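Local coordinates for protein putative gamma-glutamylcyclotransferase PH0828 (Pyrococcus horikoshii, PDB 1V30) that is a putative gamma-glutamylcyclotransferase, probably an acyltransferase-type enzyme that acts on gamma-glutamyl substrates, at residues Tyr40-Lys54 with Leu95-Ile107. Sequence-based numbering, arbitrary orientation.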
# COMPACT_ATOMS: atom_id res chain seq x y z
N TYR A 40 0.67 -7.25 9.63
CA TYR A 40 1.39 -7.16 8.37
C TYR A 40 2.79 -6.58 8.52
O TYR A 40 3.03 -5.72 9.37
CB TYR A 40 0.62 -6.32 7.35
CG TYR A 40 -0.44 -7.08 6.59
CD1 TYR A 40 -1.74 -7.17 7.07
CD2 TYR A 40 -0.12 -7.72 5.40
CE1 TYR A 40 -2.71 -7.90 6.37
CE2 TYR A 40 -1.08 -8.45 4.70
CZ TYR A 40 -2.37 -8.54 5.19
OH TYR A 40 -3.31 -9.27 4.50
N GLN A 41 3.70 -7.05 7.68
CA GLN A 41 5.07 -6.57 7.66
C GLN A 41 5.32 -5.98 6.28
O GLN A 41 4.69 -6.39 5.30
CB GLN A 41 6.06 -7.71 7.92
CG GLN A 41 5.83 -8.43 9.23
CD GLN A 41 6.92 -9.43 9.51
OE1 GLN A 41 7.40 -10.11 8.60
NE2 GLN A 41 7.31 -9.54 10.78
N LEU A 42 6.23 -5.02 6.21
CA LEU A 42 6.55 -4.35 4.95
C LEU A 42 8.00 -4.56 4.55
O LEU A 42 8.90 -4.33 5.36
CB LEU A 42 6.27 -2.85 5.08
CG LEU A 42 6.57 -1.96 3.87
CD1 LEU A 42 5.69 -2.37 2.69
CD2 LEU A 42 6.31 -0.50 4.23
N TYR A 43 8.21 -5.00 3.32
CA TYR A 43 9.55 -5.23 2.78
C TYR A 43 9.69 -4.41 1.50
O TYR A 43 8.69 -4.07 0.86
CB TYR A 43 9.77 -6.71 2.45
CG TYR A 43 9.81 -7.60 3.66
CD1 TYR A 43 8.63 -7.98 4.31
CD2 TYR A 43 11.02 -8.05 4.18
CE1 TYR A 43 8.67 -8.76 5.46
CE2 TYR A 43 11.07 -8.84 5.32
CZ TYR A 43 9.88 -9.19 5.96
OH TYR A 43 9.92 -9.96 7.10
N PHE A 44 10.92 -4.11 1.12
CA PHE A 44 11.13 -3.33 -0.09
C PHE A 44 12.43 -3.66 -0.81
O PHE A 44 13.50 -3.63 -0.21
CB PHE A 44 11.10 -1.83 0.25
CG PHE A 44 11.34 -0.92 -0.93
CD1 PHE A 44 12.44 -0.05 -0.93
CD2 PHE A 44 10.48 -0.91 -2.02
CE1 PHE A 44 12.67 0.81 -2.01
CE2 PHE A 44 10.71 -0.05 -3.11
CZ PHE A 44 11.80 0.81 -3.09
N GLU A 45 12.32 -4.03 -2.08
CA GLU A 45 13.49 -4.29 -2.91
C GLU A 45 13.35 -3.24 -4.02
O GLU A 45 13.85 -2.12 -3.87
CB GLU A 45 13.48 -5.70 -3.51
CG GLU A 45 14.79 -6.02 -4.22
CD GLU A 45 14.78 -7.35 -4.96
OE1 GLU A 45 15.83 -8.03 -4.92
OE2 GLU A 45 13.75 -7.70 -5.57
N TYR A 46 12.68 -3.59 -5.11
CA TYR A 46 12.42 -2.62 -6.18
C TYR A 46 10.95 -2.23 -6.10
O TYR A 46 10.52 -1.22 -6.67
CB TYR A 46 12.70 -3.23 -7.56
CG TYR A 46 14.14 -3.62 -7.77
CD1 TYR A 46 14.49 -4.95 -8.00
CD2 TYR A 46 15.15 -2.66 -7.75
CE1 TYR A 46 15.82 -5.32 -8.19
CE2 TYR A 46 16.48 -3.01 -7.94
CZ TYR A 46 16.81 -4.35 -8.16
OH TYR A 46 18.12 -4.70 -8.36
N LEU A 47 10.19 -3.04 -5.37
CA LEU A 47 8.76 -2.83 -5.15
C LEU A 47 8.47 -3.08 -3.68
O LEU A 47 9.20 -3.82 -3.01
CB LEU A 47 7.93 -3.83 -5.96
CG LEU A 47 8.01 -3.80 -7.48
CD1 LEU A 47 7.30 -5.02 -8.05
CD2 LEU A 47 7.38 -2.52 -8.00
N PRO A 48 7.40 -2.47 -3.16
CA PRO A 48 7.02 -2.65 -1.75
C PRO A 48 6.17 -3.91 -1.62
O PRO A 48 5.33 -4.20 -2.48
CB PRO A 48 6.23 -1.38 -1.45
CG PRO A 48 5.53 -1.12 -2.74
CD PRO A 48 6.57 -1.43 -3.81
N TYR A 49 6.37 -4.65 -0.53
CA TYR A 49 5.63 -5.88 -0.30
C TYR A 49 5.03 -5.98 1.09
O TYR A 49 5.74 -5.87 2.08
CB TYR A 49 6.54 -7.09 -0.50
CG TYR A 49 7.30 -7.11 -1.80
CD1 TYR A 49 8.68 -7.00 -1.81
CD2 TYR A 49 6.64 -7.27 -3.01
CE1 TYR A 49 9.39 -7.06 -3.00
CE2 TYR A 49 7.34 -7.34 -4.21
CZ TYR A 49 8.71 -7.23 -4.20
OH TYR A 49 9.41 -7.32 -5.37
N ALA A 50 3.72 -6.18 1.15
CA ALA A 50 3.06 -6.35 2.44
C ALA A 50 2.71 -7.83 2.54
O ALA A 50 2.06 -8.38 1.65
CB ALA A 50 1.79 -5.50 2.53
N VAL A 51 3.18 -8.47 3.60
CA VAL A 51 2.90 -9.88 3.83
C VAL A 51 2.48 -10.05 5.28
O VAL A 51 2.86 -9.25 6.13
CB VAL A 51 4.14 -10.77 3.56
CG1 VAL A 51 4.52 -10.69 2.10
CG2 VAL A 51 5.29 -10.33 4.45
N LYS A 52 1.70 -11.08 5.56
CA LYS A 52 1.25 -11.31 6.92
C LYS A 52 2.43 -11.61 7.82
O LYS A 52 3.36 -12.31 7.44
CB LYS A 52 0.26 -12.47 6.97
CG LYS A 52 -1.03 -12.19 6.24
CD LYS A 52 -2.06 -13.27 6.53
CE LYS A 52 -3.34 -13.01 5.76
NZ LYS A 52 -3.10 -13.12 4.30
N GLY A 53 2.38 -11.06 9.03
CA GLY A 53 3.45 -11.26 9.99
C GLY A 53 3.29 -10.31 11.16
O GLY A 53 2.45 -9.42 11.14
N LYS A 54 4.12 -10.52 12.18
CA LYS A 54 4.09 -9.68 13.38
C LYS A 54 4.45 -8.23 13.05
O LYS A 54 5.52 -7.96 12.51
CB LYS A 54 5.08 -10.23 14.41
CG LYS A 54 4.56 -11.41 15.22
CD LYS A 54 3.77 -10.92 16.43
CE LYS A 54 4.66 -10.13 17.38
NZ LYS A 54 3.89 -9.57 18.54
N LEU A 95 -6.94 -4.66 0.01
CA LEU A 95 -5.51 -4.40 0.05
C LEU A 95 -4.84 -5.43 -0.85
O LEU A 95 -5.29 -6.57 -0.93
CB LEU A 95 -5.00 -4.51 1.49
CG LEU A 95 -3.50 -4.40 1.75
CD1 LEU A 95 -3.26 -3.67 3.06
CD2 LEU A 95 -2.87 -5.79 1.79
N TRP A 96 -3.77 -5.02 -1.53
CA TRP A 96 -3.04 -5.91 -2.42
C TRP A 96 -1.87 -6.50 -1.66
O TRP A 96 -0.85 -5.85 -1.45
CB TRP A 96 -2.55 -5.14 -3.65
CG TRP A 96 -3.64 -4.88 -4.65
CD1 TRP A 96 -4.06 -5.73 -5.64
CD2 TRP A 96 -4.46 -3.71 -4.75
NE1 TRP A 96 -5.08 -5.15 -6.35
CE2 TRP A 96 -5.35 -3.91 -5.82
CE3 TRP A 96 -4.53 -2.51 -4.03
CZ2 TRP A 96 -6.30 -2.96 -6.20
CZ3 TRP A 96 -5.48 -1.56 -4.41
CH2 TRP A 96 -6.35 -1.79 -5.48
N GLU A 97 -2.05 -7.76 -1.27
CA GLU A 97 -1.05 -8.50 -0.51
C GLU A 97 -0.06 -9.21 -1.43
O GLU A 97 -0.46 -9.87 -2.39
CB GLU A 97 -1.77 -9.51 0.37
CG GLU A 97 -0.89 -10.55 1.03
CD GLU A 97 -1.71 -11.54 1.82
OE1 GLU A 97 -2.27 -11.14 2.86
OE2 GLU A 97 -1.81 -12.71 1.39
N TRP A 98 1.23 -9.08 -1.15
CA TRP A 98 2.23 -9.75 -1.97
C TRP A 98 1.99 -11.25 -1.81
O TRP A 98 1.89 -11.76 -0.69
CB TRP A 98 3.64 -9.35 -1.52
CG TRP A 98 4.73 -10.02 -2.29
CD1 TRP A 98 5.69 -10.84 -1.79
CD2 TRP A 98 4.99 -9.92 -3.70
NE1 TRP A 98 6.53 -11.26 -2.79
CE2 TRP A 98 6.13 -10.71 -3.97
CE3 TRP A 98 4.37 -9.24 -4.76
CZ2 TRP A 98 6.67 -10.84 -5.26
CZ3 TRP A 98 4.91 -9.36 -6.05
CH2 TRP A 98 6.05 -10.16 -6.28
N GLY A 99 1.91 -11.96 -2.93
CA GLY A 99 1.62 -13.39 -2.90
C GLY A 99 2.75 -14.40 -2.84
O GLY A 99 2.52 -15.59 -3.03
N SER A 100 3.97 -13.94 -2.58
CA SER A 100 5.12 -14.84 -2.49
C SER A 100 6.00 -14.41 -1.33
O SER A 100 5.61 -13.55 -0.54
CB SER A 100 5.92 -14.80 -3.79
OG SER A 100 5.14 -15.26 -4.88
N LYS A 101 7.17 -15.02 -1.22
CA LYS A 101 8.11 -14.65 -0.17
C LYS A 101 8.48 -13.20 -0.42
O LYS A 101 8.68 -12.80 -1.56
CB LYS A 101 9.38 -15.50 -0.25
CG LYS A 101 9.24 -16.96 0.17
CD LYS A 101 10.56 -17.69 -0.11
CE LYS A 101 10.84 -18.78 0.91
NZ LYS A 101 9.77 -19.82 0.95
N PRO A 102 8.58 -12.39 0.64
CA PRO A 102 8.94 -10.99 0.41
C PRO A 102 10.41 -10.88 0.01
O PRO A 102 11.21 -11.78 0.29
CB PRO A 102 8.66 -10.34 1.75
CG PRO A 102 9.01 -11.43 2.72
CD PRO A 102 8.36 -12.64 2.08
N ARG A 103 10.76 -9.79 -0.66
CA ARG A 103 12.13 -9.54 -1.09
C ARG A 103 12.59 -8.18 -0.58
O ARG A 103 11.77 -7.28 -0.36
CB ARG A 103 12.24 -9.56 -2.62
CG ARG A 103 11.90 -10.91 -3.26
CD ARG A 103 12.01 -10.85 -4.78
NE ARG A 103 13.35 -10.44 -5.21
CZ ARG A 103 14.36 -11.27 -5.44
NH1 ARG A 103 14.21 -12.58 -5.29
NH2 ARG A 103 15.53 -10.78 -5.82
N GLY A 104 13.89 -8.02 -0.38
CA GLY A 104 14.42 -6.75 0.09
C GLY A 104 14.46 -6.61 1.59
O GLY A 104 14.02 -7.49 2.33
N LYS A 105 14.97 -5.48 2.06
CA LYS A 105 15.08 -5.23 3.49
C LYS A 105 13.73 -4.93 4.12
O LYS A 105 12.84 -4.37 3.48
CB LYS A 105 16.03 -4.06 3.76
CG LYS A 105 17.02 -3.80 2.64
CD LYS A 105 16.47 -2.76 1.66
CE LYS A 105 16.92 -3.05 0.24
NZ LYS A 105 16.19 -4.21 -0.31
N ARG A 106 13.57 -5.31 5.38
CA ARG A 106 12.33 -5.04 6.08
C ARG A 106 12.27 -3.58 6.50
O ARG A 106 13.27 -3.02 6.95
CB ARG A 106 12.21 -5.92 7.33
CG ARG A 106 11.12 -5.44 8.27
CD ARG A 106 10.87 -6.40 9.42
NE ARG A 106 9.74 -5.96 10.23
CZ ARG A 106 9.17 -6.69 11.18
NH1 ARG A 106 9.62 -7.91 11.43
NH2 ARG A 106 8.14 -6.21 11.86
N ILE A 107 11.11 -2.97 6.33
CA ILE A 107 10.92 -1.59 6.75
C ILE A 107 10.26 -1.72 8.12
O ILE A 107 9.05 -1.91 8.23
CB ILE A 107 10.03 -0.82 5.75
CG1 ILE A 107 10.73 -0.77 4.39
CG2 ILE A 107 9.75 0.59 6.27
CD1 ILE A 107 10.02 0.07 3.35
O HOH W 1 7.44 -4.24 8.66
O HOH W 2 -4.07 -14.47 2.44
O HOH W 3 8.35 -8.79 13.68
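The hairpin of strands 40-44 and 48-51 becomes a three-stranded antiparallel sheet when strand 105-106 pairs with its first strand, through Ile107 N to Leu42 O (2.8 Å) and Phe44 N to Lys105 O (3.1 Å). At the other edge, Trp98 N donates to Ala50 O (3.0 Å), where strand 95-98 runs across strand 48-51 at about a right angle. Between these two junctions residues 99-104 pass over the sheet face that carries Tyr43, Tyr49 and Val51. Pro102, a rigid apolar wedge, sets CG over the centre of the Tyr43 ring in a CH-pi contact (3.8 Å to the centroid). With CG anti to the backbone N (chi1 179°), the Trp98 indole is carried alongside Tyr49, planes 44° apart, while NE1 bonds Lys101 O (2.9 Å). Replacing Trp98 by alanine is likely to deprive Tyr49 of the indole along that face and the loop of that tether. Arg103 suits its place because NE and NH2 grip Glu45 side-on in a salt bridge, NE to OE2 nearly straight (178°) and NH2 to OE1. Glu97 OE1 accepts from Tyr40 OH (2.7 Å) and, in a salt bridge on its syn lone pair, Lys52 NZ (2.6 Å); these bonds tie strand 95-98 to the hairpin's open end, and the donors probably stabilise the carboxylate as an anion.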